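Local coordinates for probable arabinosyltransferase C (Mycobacterium tuberculosis, PDB 3PTY), which polymerises arabinose into cell-wall arabinan as a membrane-bound arabinosyltransferase, the present chain being its C-terminal extracellular, lectin-like carbohydrate-binding domain, at residues R176-Q181 with M197-V202. Sequence-based numbering, arbitrary orientation.
Sequences REVRLQ and MEFADV
Leu180 and Met197 form a hydrogen-bonded antiparallel pair: Leu180 N to Met197 O and Met197 N to Leu180 O both measure 2.9 Å, the former with its donor in the carbonyl plane. Their side chains run alongside each other, Leu180 CB lying 4.1 Å from Met197 CG. The pairing then gives way to water. One molecule accepts from Phe199 N at 2.9 Å and donates to Val178 O at a doubtfully short distance, standing in for a direct bond where strand 195-202 departs from strand 178-183. Phe199 sets its CG beside the backbone N (chi1 -73°), and its ring reaches back toward 176-181: CZ approaches Leu180 CB obliquely (3.9 Å), CD1 meets Val178 CG1 (4.0 Å), and Val178 O lies at the ring edge. Leu165 and Val167 of strand 164-171 add to this apolar packing. Arg179 and Glu198 bridge the strands on the other face. Arg179, bent at chi3 (62°), lays its guanidinium over the Met197-Glu198 peptide and brings NH1 to Glu198 OE2 at 3.2 Å; guanidinium and carboxylate planes are 73° apart, so this is no parallel two-pronged salt bridge. Ser196 OG takes Arg179 NH2, and Ser175 OG bonds Glu198 OE1. This pairing inside the antiparallel sheet thus combines apolar packing on one face with a partly exposed ion pair on the other, whose separate hydroxyl partners should limit rotation of both charged groups.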
loop_
_atom_site.group_PDB
_atom_site.type_symbol
_atom_site.label_atom_id
_atom_site.label_comp_id
_atom_site.label_asym_id
_atom_site.label_seq_id
_atom_site.Cartn_x
_atom_site.Cartn_y
_atom_site.Cartn_z
ATOM N N ARG A 176 19.850 -20.648 7.832
ATOM C CA ARG A 176 21.049 -21.465 8.011
ATOM C C ARG A 176 21.806 -21.695 6.693
ATOM O O ARG A 176 22.963 -22.111 6.700
ATOM C CB ARG A 176 20.675 -22.812 8.633
ATOM C CG ARG A 176 19.570 -23.524 7.874
ATOM C CD ARG A 176 19.417 -24.977 8.299
ATOM N NE ARG A 176 18.682 -25.735 7.291
ATOM C CZ ARG A 176 19.250 -26.336 6.248
ATOM N NH1 ARG A 176 20.566 -26.277 6.080
ATOM N NH2 ARG A 176 18.504 -26.999 5.376
ATOM N N GLU A 177 21.162 -21.416 5.562
ATOM C CA GLU A 177 21.760 -21.739 4.263
ATOM C C GLU A 177 22.741 -20.686 3.751
ATOM O O GLU A 177 23.476 -20.939 2.798
ATOM C CB GLU A 177 20.680 -21.979 3.208
ATOM C CG GLU A 177 19.890 -23.264 3.405
ATOM C CD GLU A 177 18.764 -23.394 2.397
ATOM O OE1 GLU A 177 19.021 -23.863 1.272
ATOM O OE2 GLU A 177 17.619 -23.027 2.729
ATOM N N VAL A 178 22.738 -19.506 4.365
ATOM C CA VAL A 178 23.668 -18.448 3.978
ATOM C C VAL A 178 24.342 -17.893 5.222
ATOM O O VAL A 178 23.680 -17.408 6.140
ATOM C CB VAL A 178 22.964 -17.300 3.215
ATOM C CG1 VAL A 178 23.967 -16.198 2.862
ATOM C CG2 VAL A 178 22.292 -17.825 1.952
ATOM N N ARG A 179 25.663 -17.986 5.267
ATOM C CA ARG A 179 26.383 -17.557 6.453
ATOM C C ARG A 179 27.551 -16.669 6.094
ATOM O O ARG A 179 28.069 -16.722 4.980
ATOM C CB ARG A 179 26.869 -18.774 7.257
ATOM C CG ARG A 179 25.731 -19.690 7.711
ATOM C CD ARG A 179 26.223 -20.799 8.638
ATOM N NE ARG A 179 26.785 -20.232 9.852
ATOM C CZ ARG A 179 26.154 -20.158 11.021
ATOM N NH1 ARG A 179 24.929 -20.645 11.167
ATOM N NH2 ARG A 179 26.765 -19.599 12.052
ATOM N N LEU A 180 27.944 -15.843 7.051
ATOM C CA LEU A 180 29.130 -15.022 6.934
ATOM C C LEU A 180 30.176 -15.615 7.864
ATOM O O LEU A 180 29.938 -15.740 9.063
ATOM C CB LEU A 180 28.811 -13.595 7.391
ATOM C CG LEU A 180 29.960 -12.584 7.402
ATOM C CD1 LEU A 180 30.196 -12.017 6.013
ATOM C CD2 LEU A 180 29.656 -11.468 8.388
ATOM N N GLN A 181 31.326 -15.989 7.316
ATOM C CA GLN A 181 32.431 -16.470 8.136
ATOM C C GLN A 181 33.455 -15.356 8.300
ATOM O O GLN A 181 33.637 -14.543 7.398
ATOM C CB GLN A 181 33.087 -17.691 7.489
ATOM C CG GLN A 181 32.162 -18.887 7.326
ATOM C CD GLN A 181 32.885 -20.113 6.801
ATOM O OE1 GLN A 181 33.986 -20.012 6.268
ATOM N NE2 GLN A 181 32.265 -21.281 6.946
ATOM N N MET A 197 28.289 -16.380 11.317
ATOM C CA MET A 197 26.964 -15.974 11.762
ATOM C C MET A 197 25.976 -16.064 10.610
ATOM O O MET A 197 26.364 -16.209 9.446
ATOM C CB MET A 197 26.994 -14.544 12.306
ATOM C CG MET A 197 27.369 -13.482 11.265
ATOM S SD MET A 197 27.558 -11.858 12.015
ATOM C CE MET A 197 25.952 -11.680 12.784
ATOM N N GLU A 198 24.698 -15.997 10.948
ATOM C CA GLU A 198 23.637 -15.953 9.955
ATOM C C GLU A 198 23.232 -14.510 9.713
ATOM O O GLU A 198 23.641 -13.616 10.458
ATOM C CB GLU A 198 22.439 -16.757 10.455
ATOM C CG GLU A 198 22.695 -18.245 10.422
ATOM C CD GLU A 198 21.569 -19.038 11.044
ATOM O OE1 GLU A 198 20.553 -18.427 11.435
ATOM O OE2 GLU A 198 21.705 -20.273 11.138
ATOM N N PHE A 199 22.438 -14.288 8.669
ATOM C CA PHE A 199 21.920 -12.967 8.348
ATOM C C PHE A 199 20.458 -12.900 8.749
ATOM O O PHE A 199 19.766 -13.919 8.752
ATOM C CB PHE A 199 21.976 -12.713 6.833
ATOM C CG PHE A 199 23.358 -12.480 6.289
ATOM C CD1 PHE A 199 24.139 -13.546 5.867
ATOM C CD2 PHE A 199 23.862 -11.195 6.171
ATOM C CE1 PHE A 199 25.406 -13.339 5.354
ATOM C CE2 PHE A 199 25.125 -10.974 5.654
ATOM C CZ PHE A 199 25.899 -12.050 5.242
ATOM N N ALA A 200 19.983 -11.699 9.056
ATOM C CA ALA A 200 18.548 -11.455 9.139
ATOM C C ALA A 200 18.040 -11.225 7.724
ATOM O O ALA A 200 18.528 -10.349 7.014
ATOM C CB ALA A 200 18.255 -10.247 10.004
ATOM N N ASP A 201 17.062 -12.021 7.317
ATOM C CA ASP A 201 16.525 -11.953 5.969
ATOM C C ASP A 201 15.309 -11.028 6.019
ATOM O O ASP A 201 14.258 -11.412 6.517
ATOM C CB ASP A 201 16.139 -13.363 5.504
ATOM C CG ASP A 201 15.642 -13.398 4.069
ATOM O OD1 ASP A 201 15.403 -12.321 3.491
ATOM O OD2 ASP A 201 15.504 -14.508 3.512
ATOM N N VAL A 202 15.469 -9.800 5.537
ATOM C CA VAL A 202 14.418 -8.784 5.660
ATOM C C VAL A 202 13.862 -8.435 4.281
ATOM O O VAL A 202 14.604 -8.008 3.402
ATOM C CB VAL A 202 14.948 -7.498 6.342
ATOM C CG1 VAL A 202 13.839 -6.459 6.482
ATOM C CG2 VAL A 202 15.547 -7.819 7.712
HETATM O O HOH W 1 21.475 -16.370 6.884
#